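Local coordinates for probable endonuclease 4 (Thermotoga maritima, PDB 4HNO), which probably cleaves DNA at apurinic or apyrimidinic sites as a metal-dependent repair endonuclease, leaving a 3'-hydroxyl group and a 5'-terminal sugar phosphate, at residues F32-H37 with A69-G74; Y108-P113 with L145-S150. All blocks are in the same frame, centred on the assembly; numbering follows the deposited sequence.

In the fold
Both contacts are buried and pair successive parallel strands of one TIM barrel. Contact 1 sets strand 31-34 beside strand 69-72, and contact 2 sets strand 108-115 beside strand 143-147. Strands 69-72 and 108-115 are themselves neighbours, stitched by Cys71 O with Asn110 N and Ser73 N with Asn110 O, so the four segments form a continuous arc of barrel wall with the contact centres about 11 Å apart. Both outer faces are apolar, and both contacts reach one zinc ion. Contact 1 supplies a single ligand, His72, and a glutamine that bonds two ligands of the neighbouring metal; contact 2 supplies His112 and Glu147, whose carboxylate reaches on to manganese.

Contact 1 of 2, residues F32-H37 with A69-G74; sequences FQIFPH and AFCHSG. With ZN (zinc ion), chain B.
The Phe32 ring receives the methyl carbon Ala69 CB over one face, a CH-pi contact 4.1 Å from the ring centroid. The His72 imidazole is met at its edge instead: Gln33 CD lies in its plane, Gln33 NE2 sits 3.7 Å from His72 CD2, and amide and ring stand almost perpendicular (88°). Gln33 gets there with CG anti to the backbone N (chi1 179°) and an extended chain beyond. The polar bonds of its amide go elsewhere, OE1 to His218 and NE2 to His10 and Glu263, so it belongs to the second shell of the metal cluster. Phe35 turns an edge to a backbone oxygen, with CD2 3.3 Å from His72 O, while Pro36 CD approaches that oxygen to 3.1 Å; His72 O is buried here without a hydrogen-bond partner. Rotation of the His72 ring is fixed at both nitrogens. ND1 donates in the ring plane to a lone pair of Ser73 O (2.8 Å, 164° at the hydrogen), and NE2 binds zinc. Between the two faces the strands pair in parallel: Phe70 N bonds Phe32 O, Ile34 N bonds Phe70 O, and His72 N bonds Ile34 O at 2.8 Å. The pair closes a beta-alpha-beta unit through helix 49-61; strands 7-10 and 108-115 flank it in the barrel, and helices 20-26 and 84-104 pack against the face bearing Phe32, Ile34 and Cys71.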
ATOM      1  N   PHE A  32      -3.611  -8.838  -4.921  1.00 10.30           N
ATOM      2  CA  PHE A  32      -3.530  -9.024  -3.480  1.00  9.97           C
ATOM      3  C   PHE A  32      -2.347  -8.290  -2.896  1.00  9.42           C
ATOM      4  O   PHE A  32      -1.395  -7.946  -3.615  1.00  9.72           O
ATOM      5  CB  PHE A  32      -3.440 -10.516  -3.074  1.00 10.44           C
ATOM      6  CG  PHE A  32      -2.242 -11.260  -3.622  1.00 10.19           C
ATOM      7  CD1 PHE A  32      -1.005 -11.150  -3.026  1.00 10.49           C
ATOM      8  CD2 PHE A  32      -2.386 -12.119  -4.693  1.00 10.85           C
ATOM      9  CE1 PHE A  32       0.075 -11.868  -3.513  1.00 11.16           C
ATOM     10  CE2 PHE A  32      -1.314 -12.833  -5.181  1.00 11.67           C
ATOM     11  CZ  PHE A  32      -0.090 -12.715  -4.588  1.00 11.44           C
ATOM     12  N   GLN A  33      -2.420  -8.094  -1.584  1.00  9.10           N
ATOM     13  CA  GLN A  33      -1.285  -7.656  -0.779  1.00  8.87           C
ATOM     14  C   GLN A  33      -1.085  -8.667   0.340  1.00  9.12           C
ATOM     15  O   GLN A  33      -2.054  -9.211   0.857  1.00 10.03           O
ATOM     16  CB  GLN A  33      -1.545  -6.257  -0.218  1.00  9.03           C
ATOM     17  CG  GLN A  33      -0.432  -5.713   0.668  1.00  9.08           C
ATOM     18  CD  GLN A  33      -0.760  -4.299   1.081  1.00  9.07           C
ATOM     19  OE1 GLN A  33      -0.295  -3.338   0.476  1.00 10.14           O
ATOM     20  NE2 GLN A  33      -1.590  -4.191   2.101  1.00  9.24           N
ATOM     21  N   ILE A  34       0.172  -8.893   0.700  1.00  8.60           N
ATOM     22  CA  ILE A  34       0.535  -9.782   1.797  1.00  9.07           C
ATOM     23  C   ILE A  34       1.644  -9.147   2.605  1.00  8.59           C
ATOM     24  O   ILE A  34       2.430  -8.356   2.102  1.00  9.67           O
ATOM     25  CB  ILE A  34       1.017 -11.154   1.285  1.00  9.42           C
ATOM     26  CG1 ILE A  34       2.027 -11.010   0.145  1.00 10.24           C
ATOM     27  CG2 ILE A  34      -0.173 -11.982   0.810  1.00 10.74           C
ATOM     28  CD1 ILE A  34       2.838 -12.284  -0.158  1.00 12.37           C
ATOM     29  N   PHE A  35       1.762  -9.537   3.870  1.00  8.93           N
ATOM     30  CA  PHE A  35       3.001  -9.296   4.610  1.00  8.82           C
ATOM     31  C   PHE A  35       4.073 -10.282   4.106  1.00  8.83           C
ATOM     32  O   PHE A  35       3.754 -11.332   3.579  1.00 10.33           O
ATOM     33  CB  PHE A  35       2.791  -9.446   6.116  1.00  9.94           C
ATOM     34  CG  PHE A  35       1.992  -8.321   6.739  1.00 11.26           C
ATOM     35  CD1 PHE A  35       0.838  -8.592   7.438  1.00 13.33           C
ATOM     36  CD2 PHE A  35       2.417  -7.004   6.662  1.00 13.04           C
ATOM     37  CE1 PHE A  35       0.118  -7.555   8.038  1.00 15.40           C
ATOM     38  CE2 PHE A  35       1.698  -5.978   7.239  1.00 15.30           C
ATOM     39  CZ  PHE A  35       0.549  -6.251   7.926  1.00 16.11           C
ATOM     40  N   PRO A  36       5.348  -9.964   4.309  1.00  9.17           N
ATOM     41  CA  PRO A  36       6.423 -10.850   3.835  1.00  9.58           C
ATOM     42  C   PRO A  36       6.843 -11.885   4.870  1.00  8.40           C
ATOM     43  O   PRO A  36       7.663 -12.734   4.568  1.00  9.41           O
ATOM     44  CB  PRO A  36       7.572  -9.874   3.521  1.00 10.66           C
ATOM     45  CG  PRO A  36       7.196  -8.583   4.167  1.00 13.40           C
ATOM     46  CD  PRO A  36       5.867  -8.669   4.767  1.00 12.14           C
ATOM     47  N   HIS A  37       6.307 -11.790   6.075  1.00  9.63           N
ATOM     48  CA  HIS A  37       6.707 -12.610   7.199  1.00 10.62           C
ATOM     49  C   HIS A  37       5.726 -12.314   8.321  1.00 12.53           C
ATOM     50  O   HIS A  37       4.912 -11.393   8.223  1.00 13.75           O
ATOM     51  CB  HIS A  37       8.140 -12.249   7.642  1.00 11.76           C
ATOM     52  CG  HIS A  37       8.318 -10.797   7.943  1.00 11.57           C
ATOM     53  ND1 HIS A  37       7.819 -10.191   9.073  1.00 15.10           N
ATOM     54  CD2 HIS A  37       8.916  -9.823   7.224  1.00 11.64           C
ATOM     55  CE1 HIS A  37       8.099  -8.900   9.022  1.00 16.36           C
ATOM     56  NE2 HIS A  37       8.756  -8.647   7.907  1.00 13.05           N
ATOM     57  N   ALA A  69       0.369  -7.905  -7.493  1.00 10.06           N
ATOM     58  CA  ALA A  69       0.735  -8.607  -6.276  1.00 10.15           C
ATOM     59  C   ALA A  69       1.745  -7.755  -5.518  1.00  9.13           C
ATOM     60  O   ALA A  69       2.760  -7.337  -6.080  1.00 10.11           O
ATOM     61  CB  ALA A  69       1.328  -9.977  -6.612  1.00 11.44           C
ATOM     62  N   PHE A  70       1.464  -7.504  -4.249  1.00  8.87           N
ATOM     63  CA  PHE A  70       2.229  -6.552  -3.470  1.00  8.60           C
ATOM     64  C   PHE A  70       2.553  -7.121  -2.098  1.00  8.33           C
ATOM     65  O   PHE A  70       1.724  -7.816  -1.509  1.00  9.06           O
ATOM     66  CB  PHE A  70       1.394  -5.255  -3.251  1.00  8.88           C
ATOM     67  CG  PHE A  70       0.886  -4.652  -4.517  1.00  8.73           C
ATOM     68  CD1 PHE A  70      -0.322  -5.059  -5.059  1.00 10.16           C
ATOM     69  CD2 PHE A  70       1.614  -3.673  -5.189  1.00  9.59           C
ATOM     70  CE1 PHE A  70      -0.811  -4.496  -6.207  1.00 11.07           C
ATOM     71  CE2 PHE A  70       1.140  -3.112  -6.342  1.00 10.27           C
ATOM     72  CZ  PHE A  70      -0.088  -3.531  -6.849  1.00 11.20           C
ATOM     73  N   CYS A  71       3.701  -6.748  -1.544  1.00  8.79           N
ATOM     74  CA  CYS A  71       3.961  -6.953  -0.138  1.00  8.47           C
ATOM     75  C   CYS A  71       3.822  -5.633   0.607  1.00  8.18           C
ATOM     76  O   CYS A  71       4.149  -4.576   0.072  1.00  9.75           O
ATOM     77  CB  CYS A  71       5.349  -7.520   0.143  0.74  8.72           C
ATOM     78  SG  CYS A  71       5.514  -9.306  -0.050  0.74  9.21           S
ATOM     79  N   HIS A  72       3.337  -5.699   1.835  1.00  8.53           N
ATOM     80  CA  HIS A  72       3.361  -4.577   2.778  1.00  8.36           C
ATOM     81  C   HIS A  72       4.431  -4.872   3.818  1.00  8.52           C
ATOM     82  O   HIS A  72       4.483  -5.949   4.375  1.00  9.96           O
ATOM     83  CB  HIS A  72       2.010  -4.411   3.478  1.00  9.21           C
ATOM     84  CG  HIS A  72       1.798  -3.067   4.119  1.00  9.05           C
ATOM     85  ND1 HIS A  72       2.592  -2.558   5.119  1.00  9.52           N
ATOM     86  CD2 HIS A  72       0.847  -2.129   3.888  1.00  9.29           C
ATOM     87  CE1 HIS A  72       2.137  -1.356   5.465  1.00  9.55           C
ATOM     88  NE2 HIS A  72       1.071  -1.069   4.737  1.00  9.35           N
ATOM     89  N   SER A  73       5.291  -3.894   4.062  1.00  8.98           N
ATOM     90  CA  SER A  73       6.385  -3.977   4.998  1.00  9.71           C
ATOM     91  C   SER A  73       5.839  -4.045   6.403  1.00 10.32           C
ATOM     92  O   SER A  73       4.727  -3.593   6.685  1.00 11.24           O
ATOM     93  CB  SER A  73       7.263  -2.742   4.779  1.00 10.40           C
ATOM     94  OG  SER A  73       8.341  -2.623   5.654  1.00 11.26           O
ATOM     95  N   GLY A  74       6.626  -4.612   7.299  1.00 11.00           N
ATOM     96  CA  GLY A  74       6.212  -4.803   8.669  1.00 12.11           C
ATOM     97  C   GLY A  74       6.092  -3.531   9.470  1.00 12.89           C
ATOM     98  O   GLY A  74       6.798  -2.540   9.255  1.00 14.19           O
TER
HETATM   99 ZN    ZN B 301      -0.006   0.667   4.923  0.94  8.66          ZN
HETATM  100  O   HOH W   1      -1.911   0.469   5.044  0.88  8.73           O

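Contact 2 of 2, residues Y108-P113 with L145-S150. With ZN (zinc ion), chain B; MN (manganese (II) ion), chain E.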
ATOM      1  N   TYR A 108       6.942  -5.485  -5.654  1.00  8.09           N
ATOM      2  CA  TYR A 108       6.625  -4.241  -4.940  1.00  7.83           C
ATOM      3  C   TYR A 108       6.577  -4.503  -3.440  1.00  7.95           C
ATOM      4  O   TYR A 108       5.933  -5.448  -2.986  1.00  9.01           O
ATOM      5  CB  TYR A 108       5.252  -3.732  -5.350  1.00  8.17           C
ATOM      6  CG  TYR A 108       5.152  -3.348  -6.786  1.00  8.52           C
ATOM      7  CD1 TYR A 108       4.377  -4.051  -7.677  1.00  9.94           C
ATOM      8  CD2 TYR A 108       5.856  -2.251  -7.240  1.00  9.16           C
ATOM      9  CE1 TYR A 108       4.319  -3.674  -9.015  1.00 11.52           C
ATOM     10  CE2 TYR A 108       5.813  -1.874  -8.558  1.00 10.65           C
ATOM     11  CZ  TYR A 108       5.043  -2.582  -9.446  1.00 12.00           C
ATOM     12  OH  TYR A 108       5.034  -2.167 -10.763  1.00 15.29           O
ATOM     13  N   LEU A 109       7.191  -3.590  -2.693  1.00  7.61           N
ATOM     14  CA  LEU A 109       7.190  -3.619  -1.234  1.00  7.32           C
ATOM     15  C   LEU A 109       6.736  -2.249  -0.753  1.00  7.44           C
ATOM     16  O   LEU A 109       7.431  -1.248  -0.955  1.00  7.69           O
ATOM     17  CB  LEU A 109       8.596  -3.939  -0.705  1.00  7.83           C
ATOM     18  CG  LEU A 109       8.735  -3.955   0.818  1.00  8.47           C
ATOM     19  CD1 LEU A 109       7.833  -4.981   1.476  1.00  9.22           C
ATOM     20  CD2 LEU A 109      10.177  -4.222   1.183  1.00 10.02           C
ATOM     21  N   ASN A 110       5.569  -2.212  -0.138  1.00  7.59           N
ATOM     22  CA  ASN A 110       4.911  -0.984   0.291  1.00  7.49           C
ATOM     23  C   ASN A 110       5.258  -0.663   1.732  1.00  7.57           C
ATOM     24  O   ASN A 110       5.044  -1.499   2.616  1.00  8.68           O
ATOM     25  CB  ASN A 110       3.406  -1.194   0.143  1.00  8.11           C
ATOM     26  CG  ASN A 110       2.600  -0.009   0.615  1.00  8.34           C
ATOM     27  OD1 ASN A 110       2.268   0.871  -0.163  1.00 10.58           O
ATOM     28  ND2 ASN A 110       2.298   0.017   1.884  1.00  8.92           N
ATOM     29  N   ILE A 111       5.732   0.559   1.973  1.00  8.02           N
ATOM     30  CA  ILE A 111       6.098   1.003   3.306  1.00  8.03           C
ATOM     31  C   ILE A 111       5.374   2.299   3.664  1.00  7.91           C
ATOM     32  O   ILE A 111       5.087   3.131   2.829  1.00  9.42           O
ATOM     33  CB  ILE A 111       7.645   1.222   3.430  1.00  9.24           C
ATOM     34  CG1 ILE A 111       8.130   2.483   2.695  1.00 10.10           C
ATOM     35  CG2 ILE A 111       8.435   0.022   2.964  1.00 12.93           C
ATOM     36  CD1 ILE A 111       9.541   2.928   3.098  1.00 12.21           C
ATOM     37  N   HIS A 112       5.152   2.478   4.950  1.00  8.37           N
ATOM     38  CA  HIS A 112       4.850   3.795   5.500  1.00  8.88           C
ATOM     39  C   HIS A 112       6.202   4.498   5.707  1.00  8.28           C
ATOM     40  O   HIS A 112       7.126   3.902   6.252  1.00  9.89           O
ATOM     41  CB  HIS A 112       4.134   3.676   6.832  1.00  9.24           C
ATOM     42  CG  HIS A 112       2.811   2.993   6.731  1.00  9.69           C
ATOM     43  ND1 HIS A 112       1.890   2.986   7.741  1.00 12.95           N
ATOM     44  CD2 HIS A 112       2.226   2.344   5.704  1.00  9.91           C
ATOM     45  CE1 HIS A 112       0.820   2.307   7.358  1.00 12.41           C
ATOM     46  NE2 HIS A 112       1.017   1.859   6.136  1.00 10.30           N
ATOM     47  N   PRO A 113       6.342   5.735   5.281  1.00  8.24           N
ATOM     48  CA  PRO A 113       7.652   6.390   5.358  1.00  8.67           C
ATOM     49  C   PRO A 113       8.313   6.355   6.721  1.00  8.42           C
ATOM     50  O   PRO A 113       9.523   6.105   6.800  1.00  9.70           O
ATOM     51  CB  PRO A 113       7.337   7.819   4.902  1.00 10.00           C
ATOM     52  CG  PRO A 113       6.201   7.632   3.925  1.00 10.10           C
ATOM     53  CD  PRO A 113       5.350   6.567   4.557  1.00  9.41           C
ATOM     54  N   LEU A 145       7.271   1.046  -2.582  1.00  7.40           N
ATOM     55  CA  LEU A 145       6.139   1.964  -2.690  1.00  7.46           C
ATOM     56  C   LEU A 145       6.040   2.743  -1.386  1.00  7.43           C
ATOM     57  O   LEU A 145       6.012   2.152  -0.310  1.00  9.03           O
ATOM     58  CB  LEU A 145       4.836   1.215  -2.941  1.00  7.73           C
ATOM     59  CG  LEU A 145       4.854   0.295  -4.156  1.00  7.94           C
ATOM     60  CD1 LEU A 145       3.515  -0.409  -4.318  1.00  8.68           C
ATOM     61  CD2 LEU A 145       5.214   1.062  -5.413  1.00  8.63           C
ATOM     62  N   LEU A 146       5.971   4.067  -1.498  1.00  7.37           N
ATOM     63  CA  LEU A 146       5.700   4.920  -0.356  1.00  7.31           C
ATOM     64  C   LEU A 146       4.198   5.141  -0.288  1.00  7.24           C
ATOM     65  O   LEU A 146       3.596   5.611  -1.258  1.00  7.93           O
ATOM     66  CB  LEU A 146       6.388   6.265  -0.494  1.00  7.91           C
ATOM     67  CG  LEU A 146       7.881   6.237  -0.731  1.00  8.78           C
ATOM     68  CD1 LEU A 146       8.409   7.651  -0.911  1.00 10.02           C
ATOM     69  CD2 LEU A 146       8.614   5.518   0.387  1.00 11.72           C
ATOM     70  N   GLU A 147       3.607   4.808   0.853  1.00  7.38           N
ATOM     71  CA  GLU A 147       2.181   4.964   1.088  1.00  7.57           C
ATOM     72  C   GLU A 147       1.922   6.230   1.887  1.00  7.47           C
ATOM     73  O   GLU A 147       2.606   6.506   2.864  1.00  7.97           O
ATOM     74  CB  GLU A 147       1.678   3.752   1.854  1.00  7.91           C
ATOM     75  CG  GLU A 147       0.184   3.760   2.066  1.00  8.18           C
ATOM     76  CD  GLU A 147      -0.320   2.712   3.010  1.00  7.75           C
ATOM     77  OE1 GLU A 147      -1.459   2.871   3.503  1.00  8.29           O
ATOM     78  OE2 GLU A 147       0.392   1.705   3.236  1.00  8.65           O
ATOM     79  N   ASN A 148       0.899   6.986   1.490  1.00  6.92           N
ATOM     80  CA  ASN A 148       0.472   8.089   2.345  1.00  7.40           C
ATOM     81  C   ASN A 148      -0.186   7.566   3.616  1.00  7.40           C
ATOM     82  O   ASN A 148      -0.802   6.489   3.626  1.00  8.04           O
ATOM     83  CB  ASN A 148      -0.461   9.047   1.614  1.00  7.76           C
ATOM     84  CG  ASN A 148      -1.760   8.388   1.224  1.00  7.67           C
ATOM     85  OD1 ASN A 148      -1.740   7.401   0.497  1.00  8.10           O
ATOM     86  ND2 ASN A 148      -2.889   8.930   1.671  1.00  8.18           N
ATOM     87  N   VAL A 149      -0.053   8.348   4.684  1.00  7.74           N
ATOM     88  CA  VAL A 149      -0.452   7.967   6.020  1.00  7.42           C
ATOM     89  C   VAL A 149      -1.302   9.086   6.627  1.00  7.52           C
ATOM     90  O   VAL A 149      -1.515  10.140   6.038  1.00  8.42           O
ATOM     91  CB  VAL A 149       0.768   7.630   6.898  1.00  7.91           C
ATOM     92  CG1 VAL A 149       1.472   6.393   6.351  1.00  9.10           C
ATOM     93  CG2 VAL A 149       1.713   8.810   7.016  1.00  8.65           C
ATOM     94  N   SER A 150      -1.775   8.842   7.835  1.00  8.17           N
ATOM     95  CA  SER A 150      -2.539   9.842   8.566  1.00  8.62           C
ATOM     96  C   SER A 150      -1.610  10.723   9.401  1.00  8.32           C
ATOM     97  O   SER A 150      -0.478  10.345   9.728  1.00  8.99           O
ATOM     98  CB  SER A 150      -3.572   9.154   9.441  1.00  9.12           C
ATOM     99  OG  SER A 150      -4.377   8.300   8.665  1.00 10.50           O
TER
HETATM  100 ZN    ZN B 301      -0.006   0.667   4.923  0.94  8.66          ZN
HETATM  101 MN    MN E 304      -2.963   1.346   3.656  0.75 11.03          MN
HETATM  102  O   HOH W   1      -1.911   0.469   5.044  0.88  8.73           O
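Asn110 and Glu147 both carry CG anti to the backbone N (chi1 177° and -176°), and the glutamate chain continues extended, which brings amide and carboxylate together on the inner side of the sheet. Asn110 ND2 donates to Glu147 OE2 at 2.9 Å; the bond leaves close to the amide plane and meets the oxygen on its anti side, somewhat out of the carboxylate plane. OE2 is also a zinc ligand, at 2.0 Å from the ion, while Glu147 OE1 binds manganese at 2.1 Å. The carboxylate therefore bridges two metals, and a water lying between them, bound to both, forms a second bridge. Asn110 acts from the second shell, its OD1 in turn bonded to Thr179.

His112 runs beside Glu147, ring and carboxylate planes nearly perpendicular (88°). Its NE2 comes 3.0 Å from Glu147 OE2 because the two atoms grip the same zinc, not through a hydrogen bond. Val149 CG1 covers one face of this ring, offset toward the rim.

These are two of the three metal sites at the C-terminal ends of the strands of a TIM barrel, where strand 108-115, helix 121-136 and strand 143-147 make one beta-alpha-beta unit. His72 completes the protein ligands of the zinc; Asp181, His218 and Glu263 join Glu147 on the manganese, a site where zinc is also seen. The strands are laced in parallel by Leu145 N to Leu109 O, Ile111 N to Leu145 O and Glu147 N to Ile111 O.

On the outer face Ile111 CG1 lies 3.8 Å from Leu146 CD2, the two chains running alongside one another. Helix 84-104 packs on Ile111, and helix 160-169 on Leu146 and Pro113.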